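Local coordinates for catalase (Bacillus pumilus, PDB 4QOL), which breaks hydrogen peroxide down to water and oxygen at a haem, and also shows peroxidase-like activity towards phenolic substrates, at the interface of chains A and B. Numbering follows the deposited sequence. Chains: chain A/B, Catalase.

The interface of chains A and B. Residues chain A 141, 412-415; chain B 19, 22-24.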
ATOM      1  N   LEU A 141      19.056 -14.738  11.781  1.00 13.02           N
ATOM      2  CA  LEU A 141      18.901 -13.624  12.664  1.00 14.13           C
ATOM      3  C   LEU A 141      19.932 -12.558  12.305  1.00 14.45           C
ATOM      4  O   LEU A 141      19.710 -11.378  12.572  1.00 14.75           O
ATOM      5  CB  LEU A 141      19.023 -14.019  14.142  1.00 13.61           C
ATOM      6  CG  LEU A 141      18.717 -12.981  15.192  1.00 13.34           C
ATOM      7  CD1 LEU A 141      17.319 -12.431  15.103  1.00 13.97           C
ATOM      8  CD2 LEU A 141      18.887 -13.627  16.569  1.00 13.30           C
ATOM      9  N   VAL A 412      16.157 -23.611  22.510  1.00 15.74           N
ATOM     10  CA  VAL A 412      17.375 -22.919  22.870  0.50 16.68           C
ATOM     11  C   VAL A 412      17.712 -21.865  21.826  1.00 16.03           C
ATOM     12  O   VAL A 412      17.363 -21.999  20.658  1.00 15.71           O
ATOM     13  CB  VAL A 412      18.517 -23.943  22.993  0.50 17.84           C
ATOM     14  CG1 VAL A 412      19.712 -23.390  23.726  0.50 19.07           C
ATOM     15  CG2 VAL A 412      18.040 -25.177  23.748  0.50 19.76           C
ATOM     16  N   ARG A 413      18.471 -20.867  22.247  1.00 17.18           N
ATOM     17  CA  ARG A 413      19.259 -20.002  21.356  1.00 18.51           C
ATOM     18  C   ARG A 413      20.748 -20.268  21.652  1.00 18.23           C
ATOM     19  O   ARG A 413      21.299 -19.816  22.650  1.00 20.33           O
ATOM     20  CB  ARG A 413      18.953 -18.543  21.619  1.00 18.92           C
ATOM     21  CG  ARG A 413      17.520 -18.139  21.292  1.00 20.13           C
ATOM     22  CD  ARG A 413      17.396 -16.675  21.591  1.00 19.98           C
ATOM     23  NE  ARG A 413      16.019 -16.203  21.492  1.00 21.60           N
ATOM     24  CZ  ARG A 413      15.454 -15.684  20.434  1.00 23.87           C
ATOM     25  NH1 ARG A 413      14.165 -15.224  20.583  1.00 22.49           N
ATOM     26  NH2 ARG A 413      16.090 -15.623  19.242  1.00 23.40           N
ATOM     27  N   GLN A 414      21.382 -20.976  20.737  1.00 17.55           N
ATOM     28  CA  GLN A 414      22.728 -21.447  20.925  1.00 20.52           C
ATOM     29  C   GLN A 414      23.367 -21.795  19.584  1.00 18.60           C
ATOM     30  O   GLN A 414      22.760 -22.478  18.753  1.00 19.60           O
ATOM     31  CB  GLN A 414      22.640 -22.740  21.789  1.00 22.08           C
ATOM     32  CG  GLN A 414      23.935 -23.392  22.237  1.00 27.91           C
ATOM     33  CD  GLN A 414      23.597 -24.723  22.962  1.00 29.79           C
ATOM     34  OE1 GLN A 414      22.509 -24.875  23.533  1.00 37.28           O
ATOM     35  NE2 GLN A 414      24.503 -25.677  22.901  1.00 33.52           N
ATOM     36  N   LYS A 415      24.632 -21.452  19.431  1.00 18.42           N
ATOM     37  CA  LYS A 415      25.371 -21.761  18.204  1.00 19.46           C
ATOM     38  C   LYS A 415      25.512 -23.233  17.986  1.00 19.44           C
ATOM     39  O   LYS A 415      25.544 -24.010  18.935  1.00 19.45           O
ATOM     40  CB  LYS A 415      26.750 -21.030  18.224  1.00 21.55           C
ATOM     41  CG  LYS A 415      27.481 -21.039  16.885  1.00 25.80           C
ATOM     42  CD  LYS A 415      28.978 -20.816  17.046  1.00 27.88           C
ATOM     43  CE  LYS A 415      29.291 -19.420  17.504  1.00 33.42           C
ATOM     44  NZ  LYS A 415      30.774 -19.242  17.483  1.00 34.33           N
TER
ATOM     45  N   ASP B  19      19.632 -12.226  23.081  1.00 15.56           N
ATOM     46  CA  ASP B  19      20.534 -12.831  22.120  1.00 16.92           C
ATOM     47  C   ASP B  19      20.185 -12.337  20.749  1.00 16.82           C
ATOM     48  O   ASP B  19      19.134 -12.681  20.195  1.00 17.88           O
ATOM     49  CB  ASP B  19      20.421 -14.387  22.243  1.00 18.06           C
ATOM     50  CG  ASP B  19      21.460 -15.173  21.427  1.00 17.85           C
ATOM     51  OD1 ASP B  19      22.107 -14.652  20.514  1.00 17.52           O
ATOM     52  OD2 ASP B  19      21.576 -16.411  21.704  1.00 17.63           O
ATOM     53  N   ASN B  22      21.546 -15.774  17.721  1.00 16.10           N
ATOM     54  CA  ASN B  22      20.963 -17.085  17.435  1.00 15.38           C
ATOM     55  C   ASN B  22      19.449 -17.040  17.418  1.00 15.22           C
ATOM     56  O   ASN B  22      18.821 -16.588  18.384  1.00 14.87           O
ATOM     57  CB  ASN B  22      21.410 -18.150  18.475  1.00 16.34           C
ATOM     58  CG  ASN B  22      22.914 -18.200  18.654  1.00 17.07           C
ATOM     59  OD1 ASN B  22      23.639 -18.604  17.743  1.00 17.29           O
ATOM     60  ND2 ASN B  22      23.401 -17.689  19.805  1.00 16.21           N
ATOM     61  N   SER B  23      18.887 -17.663  16.389  1.00 14.85           N
ATOM     62  CA  SER B  23      17.466 -18.000  16.328  1.00 14.49           C
ATOM     63  C   SER B  23      17.126 -19.041  17.422  1.00 15.63           C
ATOM     64  O   SER B  23      18.009 -19.740  17.901  1.00 16.33           O
ATOM     65  CB  SER B  23      17.166 -18.603  14.973  1.00 15.75           C
ATOM     66  OG  SER B  23      17.324 -17.725  13.927  1.00 17.20           O
ATOM     67  N   ARG B  24      15.853 -19.136  17.777  1.00 15.56           N
ATOM     68  CA  ARG B  24      15.381 -20.121  18.711  1.00 15.89           C
ATOM     69  C   ARG B  24      15.007 -21.441  17.993  1.00 17.47           C
ATOM     70  O   ARG B  24      14.192 -21.450  17.052  1.00 15.52           O
ATOM     71  CB  ARG B  24      14.187 -19.517  19.412  1.00 17.36           C
ATOM     72  CG  ARG B  24      13.775 -20.233  20.638  1.00 19.31           C
ATOM     73  CD  ARG B  24      12.652 -19.452  21.255  1.00 19.79           C
ATOM     74  NE  ARG B  24      12.584 -19.771  22.660  1.00 20.73           N
ATOM     75  CZ  ARG B  24      11.504 -19.618  23.386  1.00 19.50           C
ATOM     76  NH1 ARG B  24      10.361 -19.177  22.812  1.00 18.87           N
ATOM     77  NH2 ARG B  24      11.554 -19.917  24.677  1.00 19.74           N
TER
HETATM   78  O   HOH W   1      19.743 -21.771  18.233  1.00 16.53           O
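The guanidinium of A:Arg413 takes B:Arg24 over one face, with CB of B:Arg24 4.2 Å above its centre, and meets the backbone carbonyl of B:Asn22 at its edge. There the terminal nitrogen NH2 of A:Arg413 gives a nearly straight hydrogen bond (163° at H) to O of B:Asn22 at 3.0 Å; the donor sits in the carbonyl plane, on a lone pair of that oxygen. The aliphatic part of A:Arg413 runs extended from CG to NE past the same carbonyl, and the turn at its last torsion (chi4 -93°) brings NH2 back towards that oxygen. A:Leu141 adds an apolar neighbour, its CD2 lying 3.5 Å from O of B:Asn22.

B:Asp19 and A:Arg413 pass with their side chains pointing opposite ways, CB of the aspartate beside CD of the arginine, the carboxylate and guanidinium planes 51° apart. They form no salt bridge: the carboxylate oxygen OD2 of B:Asp19 stays 5.6 Å from NE of A:Arg413, where its charge may still favour the arginine. The like-charged B:Arg24 has its NE nearer, 5.1 Å from NE of A:Arg413, and may offset that help. The carboxylate instead braces B:Asn22. Its OD2 accepts the side-chain amide ND2 of B:Asn22 on the syn lone pair at 2.9 Å, while OD1 takes the backbone N of the same residue from above the carboxylate plane. Held this way, the B:Asn22 amide lies against the backbone of A:Gln414 and A:Lys415.

Here the N-terminal arm of chain B lies along the segment 412-415 of chain A, part of the subunit contact of the catalase tetramer, and the patch recurs with the chains exchanged. A water closes it, bound to N and O of A:Gln414 and, at 2.7 Å, to the backbone O of B:Ser23.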